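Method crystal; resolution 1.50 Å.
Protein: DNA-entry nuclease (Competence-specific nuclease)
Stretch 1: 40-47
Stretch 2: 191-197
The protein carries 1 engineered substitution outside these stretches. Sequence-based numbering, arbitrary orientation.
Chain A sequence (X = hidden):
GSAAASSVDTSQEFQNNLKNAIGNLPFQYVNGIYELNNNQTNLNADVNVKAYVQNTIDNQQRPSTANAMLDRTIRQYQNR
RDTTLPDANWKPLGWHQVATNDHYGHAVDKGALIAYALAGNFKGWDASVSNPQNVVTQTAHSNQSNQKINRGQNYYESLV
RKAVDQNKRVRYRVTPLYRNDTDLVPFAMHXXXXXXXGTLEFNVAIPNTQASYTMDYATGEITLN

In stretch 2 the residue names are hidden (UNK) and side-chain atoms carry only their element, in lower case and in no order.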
ATOM      1  N   GLN A  40       9.607  13.234   1.711  1.00  5.83           N
ATOM      2  CA  GLN A  40       8.697  14.346   1.948  1.00  6.64           C
ATOM      3  C   GLN A  40       7.438  14.214   1.106  1.00  7.15           C
ATOM      4  O   GLN A  40       7.498  13.881  -0.081  1.00  6.47           O
ATOM      5  CB  GLN A  40       9.386  15.689   1.648  1.00  8.14           C
ATOM      6  CG  GLN A  40      10.747  15.836   2.315  1.00 10.65           C
ATOM      7  CD  GLN A  40      10.679  15.678   3.817  1.00 11.62           C
ATOM      8  OE1 GLN A  40      10.086  16.502   4.510  1.00 13.75           O
ATOM      9  NE2 GLN A  40      11.280  14.611   4.328  1.00 14.79           N
ATOM     10  N   THR A  41       6.297  14.470   1.745  1.00  7.46           N
ATOM     11  CA  THR A  41       5.003  14.484   1.071  1.00  7.15           C
ATOM     12  C   THR A  41       4.335  15.831   1.305  1.00  5.60           C
ATOM     13  O   THR A  41       4.626  16.509   2.296  1.00  7.34           O
ATOM     14  CB  THR A  41       4.087  13.353   1.579  1.00  6.42           C
ATOM     15  OG1 THR A  41       2.772  13.515   1.028  1.00  6.63           O
ATOM     16  CG2 THR A  41       4.010  13.359   3.101  1.00  5.84           C
ATOM     17  N   ASN A  42       3.449  16.219   0.390  1.00  6.43           N
ATOM     18  CA  ASN A  42       2.781  17.504   0.529  1.00  6.71           C
ATOM     19  C   ASN A  42       1.475  17.435   1.300  1.00  7.08           C
ATOM     20  O   ASN A  42       0.721  18.413   1.342  1.00  8.03           O
ATOM     21  CB  ASN A  42       2.565  18.168  -0.837  1.00  8.67           C
ATOM     22  CG  ASN A  42       1.627  17.386  -1.742  1.00  8.84           C
ATOM     23  OD1 ASN A  42       0.878  16.515  -1.296  1.00  9.56           O
ATOM     24  ND2 ASN A  42       1.661  17.705  -3.031  1.00 12.46           N
ATOM     25  N   LEU A  43       1.196  16.274   1.893  1.00  7.40           N
ATOM     26  CA  LEU A  43      -0.016  16.106   2.692  1.00  6.23           C
ATOM     27  C   LEU A  43      -0.114  17.155   3.779  1.00  4.70           C
ATOM     28  O   LEU A  43       0.860  17.453   4.453  1.00  9.92           O
ATOM     29  CB  LEU A  43      -0.071  14.718   3.324  1.00  4.77           C
ATOM     30  CG  LEU A  43      -0.353  13.526   2.415  1.00  8.03           C
ATOM     31  CD1 LEU A  43      -0.241  12.253   3.232  1.00  7.16           C
ATOM     32  CD2 LEU A  43      -1.735  13.659   1.798  1.00  6.78           C
ATOM     33  N   ASN A  44      -1.319  17.699   3.939  1.00  7.48           N
ATOM     34  CA  ASN A  44      -1.578  18.698   4.967  1.00  8.51           C
ATOM     35  C   ASN A  44      -2.328  18.060   6.140  1.00  6.76           C
ATOM     36  O   ASN A  44      -3.496  17.703   6.023  1.00  8.47           O
ATOM     37  CB  ASN A  44      -2.363  19.871   4.382  1.00 10.25           C
ATOM     38  CG  ASN A  44      -2.586  20.983   5.390  1.00 11.58           C
ATOM     39  OD1 ASN A  44      -2.048  20.944   6.494  1.00 11.38           O
ATOM     40  ND2 ASN A  44      -3.353  22.000   4.996  1.00 16.88           N
ATOM     41  N   ALA A  45      -1.626  17.882   7.256  1.00  6.81           N
ATOM     42  CA  ALA A  45      -2.229  17.318   8.462  1.00  7.78           C
ATOM     43  C   ALA A  45      -2.761  18.400   9.385  1.00 10.71           C
ATOM     44  O   ALA A  45      -3.404  18.102  10.382  1.00 10.51           O
ATOM     45  CB  ALA A  45      -1.218  16.451   9.204  1.00  8.31           C
ATOM     46  N   ASP A  46      -2.496  19.658   9.049  1.00 10.95           N
ATOM     47  CA  ASP A  46      -2.910  20.768   9.907  1.00 12.31           C
ATOM     48  C   ASP A  46      -4.260  21.303   9.446  1.00 10.15           C
ATOM     49  O   ASP A  46      -4.398  22.470   9.049  1.00 14.37           O
ATOM     50  CB  ASP A  46      -1.840  21.861   9.901  1.00 14.83           C
ATOM     51  CG  ASP A  46      -2.108  22.941  10.920  1.00 29.65           C
ATOM     52  OD1 ASP A  46      -2.931  22.703  11.832  1.00 19.94           O
ATOM     53  OD2 ASP A  46      -1.495  24.024  10.808  1.00 29.42           O
ATOM     54  N   VAL A  47      -5.255  20.426   9.468  1.00 11.47           N
ATOM     55  CA  VAL A  47      -6.600  20.773   9.035  1.00  9.90           C
ATOM     56  C   VAL A  47      -7.586  20.384  10.133  1.00 13.80           C
ATOM     57  O   VAL A  47      -7.509  19.289  10.695  1.00 11.31           O
ATOM     58  CB  VAL A  47      -6.971  20.079   7.700  1.00 16.51           C
ATOM     59  CG1 VAL A  47      -6.126  20.623   6.559  1.00 14.29           C
ATOM     60  CG2 VAL A  47      -6.770  18.591   7.797  1.00 18.71           C
ATOM     61  N   UNK A 191       2.696   4.981  -0.477  1.00  4.83           N
ATOM     62  CA  UNK A 191       2.211   5.364   0.853  1.00  3.92           C
ATOM     63  C   UNK A 191       2.793   6.707   1.256  1.00  3.68           C
ATOM     64  O   UNK A 191       4.006   6.895   1.178  1.00  6.28           O
ATOM     65  c   UNK A 191       2.591   2.854   1.572  1.00  7.00           C
ATOM     66  c   UNK A 191       1.182   2.427   1.212  1.00  7.99           C
ATOM     67  c   UNK A 191       3.103   2.047   2.749  1.00 11.07           C
ATOM     68  c   UNK A 191       2.618   4.339   1.921  1.00  6.63           C
ATOM     69  N   UNK A 192       1.933   7.614   1.721  1.00  4.03           N
ATOM     70  CA  UNK A 192       2.325   8.944   2.169  1.00  4.00           C
ATOM     71  C   UNK A 192       1.673   9.210   3.520  1.00  4.84           C
ATOM     72  O   UNK A 192       0.484   8.923   3.710  1.00  5.41           O
ATOM     73  c   UNK A 192       2.439   9.854  -0.209  1.00  8.36           C
ATOM     74  c   UNK A 192       1.795  10.818  -1.166  1.00  6.65           C
ATOM     75  o   UNK A 192       2.181  12.005  -1.162  1.00  6.57           O
ATOM     76  c   UNK A 192       1.838   9.986   1.174  1.00  5.64           C
ATOM     77  o   UNK A 192       0.884  10.398  -1.905  1.00  6.23           O
ATOM     78  N   UNK A 193       2.434   9.766   4.460  1.00  4.99           N
ATOM     79  CA  UNK A 193       1.889  10.071   5.780  1.00  5.07           C
ATOM     80  C   UNK A 193       2.533  11.320   6.363  1.00  6.08           C
ATOM     81  O   UNK A 193       3.719  11.572   6.147  1.00  6.44           O
ATOM     82  c   UNK A 193       2.068   8.889   6.736  1.00  7.23           C
ATOM     83  N   UNK A 194       1.748  12.082   7.121  1.00  5.44           N
ATOM     84  CA  UNK A 194       2.241  13.292   7.770  1.00  6.12           C
ATOM     85  C   UNK A 194       1.432  13.502   9.040  1.00  6.38           C
ATOM     86  O   UNK A 194       0.207  13.536   8.992  1.00  6.55           O
ATOM     87  c   UNK A 194       4.245  17.312   8.282  1.00 14.02           C
ATOM     88  c   UNK A 194       3.885  15.921   7.755  1.00 11.58           C
ATOM     89  c   UNK A 194       2.080  14.484   6.820  1.00  5.36           C
ATOM     90  n   UNK A 194       3.929  18.376   7.287  1.00 20.04           N
ATOM     91  c   UNK A 194       2.411  15.839   7.423  1.00 13.30           C
ATOM     92  N   UNK A 195       2.109  13.638  10.176  1.00  6.23           N
ATOM     93  CA  UNK A 195       1.404  13.984  11.409  1.00  6.23           C
ATOM     94  C   UNK A 195       1.268  15.503  11.556  1.00  7.79           C
ATOM     95  O   UNK A 195       2.077  16.272  11.014  1.00  8.92           O
ATOM     96  o   UNK A 195       3.383  13.946  12.831  1.00  8.00           O
ATOM     97  c   UNK A 195       2.097  13.377  12.636  1.00  8.42           C
ATOM     98  N   UNK A 196       0.234  15.919  12.274  1.00  8.43           N
ATOM     99  CA  UNK A 196       0.009  17.337  12.539  1.00  8.06           C
ATOM    100  C   UNK A 196       1.252  17.991  13.139  1.00 10.69           C
ATOM    101  O   UNK A 196       1.628  19.090  12.730  1.00 10.89           O
ATOM    102  c   UNK A 196      -1.492  18.984  13.812  1.00 10.59           C
ATOM    103  o   UNK A 196      -3.502  18.397  15.003  1.00 12.50           O
ATOM    104  c   UNK A 196      -2.519  19.136  14.931  1.00 12.55           C
ATOM    105  n   UNK A 196      -2.288  20.105  15.812  1.00 17.36           N
ATOM    106  c   UNK A 196      -1.199  17.523  13.462  1.00  8.99           C
ATOM    107  N   UNK A 197       1.902  17.301  14.077  1.00  7.93           N
ATOM    108  CA  UNK A 197       3.083  17.868  14.740  1.00  8.59           C
ATOM    109  C   UNK A 197       4.379  17.730  13.950  1.00 12.46           C
ATOM    110  O   UNK A 197       5.434  18.172  14.403  1.00 14.32           O
ATOM    111  o   UNK A 197       3.975  15.228  15.189  1.00 11.36           O
ATOM    112  c   UNK A 197       3.250  17.324  16.172  1.00 10.08           C
ATOM    113  c   UNK A 197       3.690  15.858  16.229  1.00 16.20           C
ATOM    114  o   UNK A 197       3.770  15.326  17.355  1.00 13.52           O
TER
HETATM  115  O   HOH W   1       3.492  17.825   4.545  1.00 17.58           O
HETATM  116  O   HOH W   2       3.461  14.631  -2.150  1.00 20.45           O
HETATM  117  O   HOH W   3      -4.941  17.826  12.740  1.00 10.54           O
HETATM  118  O   HOH W   4       0.957  19.327   7.752  1.00 11.47           O

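Position 191 carries four side-chain carbons, forked at the second, with no polar atom. They stay out of reach of stretch 1. The fork at the second carbon identifies Leu191, in a strand that begins earlier in the chain and runs to position 195.

Position 192 has three carbons, the third carrying two oxygens. Its CB points toward stretch 1, and its side chain meets Thr41 and Leu43. A carboxylate on a two-carbon arm makes the residue Glu192. Thr41 OG1 donates a hydrogen bond to Glu192 OE1 at 2.7 Å. The same Thr41 OG1 accepts a hydrogen bond from Leu43 N at 3.3 Å, so one hydroxyl ties the loop of stretch 1 to the strand. Water 2 adds a second link, donating to Glu192 OE1 at 3.1 Å and accepting from Asn42 N at 3.0 Å. Leu43 CD1 packs on Glu192 CB at 3.7 Å.

Position 193 has a single side-chain carbon and nothing beyond it. Its CB points away from stretch 1, and it touches Thr41 and Leu43 through its backbone. This is Ala193. Thr41 CG2 lies 3.5 Å from Ala193 O.

Position 194 has four carbons in a row ending in nitrogen. Its CB points toward stretch 1, and it lies against Leu43 and Ala45. The chain and its terminal nitrogen define Lys194. Lys194 CG is 3.7 Å from Leu43 O and 4.1 Å from Ala45 CB. The amine reaches the loop backbone through water. Water 1 accepts from Lys194 NZ at 2.8 Å and donates to Thr41 O at 2.8 Å and Leu43 O at 2.7 Å. Water 4 accepts from both Lys194 NZ and Ala45 N.

Position 195 has one carbon, then one oxygen. Its CB points away from stretch 1, and its backbone C lies 3.6 Å from Ala45 CB. It is Ser195. Its OG donates a hydrogen bond to position 197.

Position 196 has three carbons, the third carrying one oxygen and one nitrogen. Its backbone N lies 3.4 Å from Ala45 CB. The terminal amide on this arm gives Gln196. Water 3 donates to Gln196 OE1 at 2.7 Å and to Ala45 O at 2.8 Å.

Position 197 has two carbons, the second bearing two oxygens, and does not touch stretch 1. It is Asp197; its OD1 accepts from Ser195 OG at 2.7 Å.

The contact buries 420 Å² in total. Thr41, Leu43 and Ala45 all point their CB atoms toward the strand, while Asn42 and Asn44 point away. One direct hydrogen bond anchors the Thr41 end. Van der Waals packing continues to Ala45, whose CB lies against the backbone of 194 to 196, and four waters bridge polar groups of the two stretches.

Stretch 2, residues 191-197: LEAKSQD
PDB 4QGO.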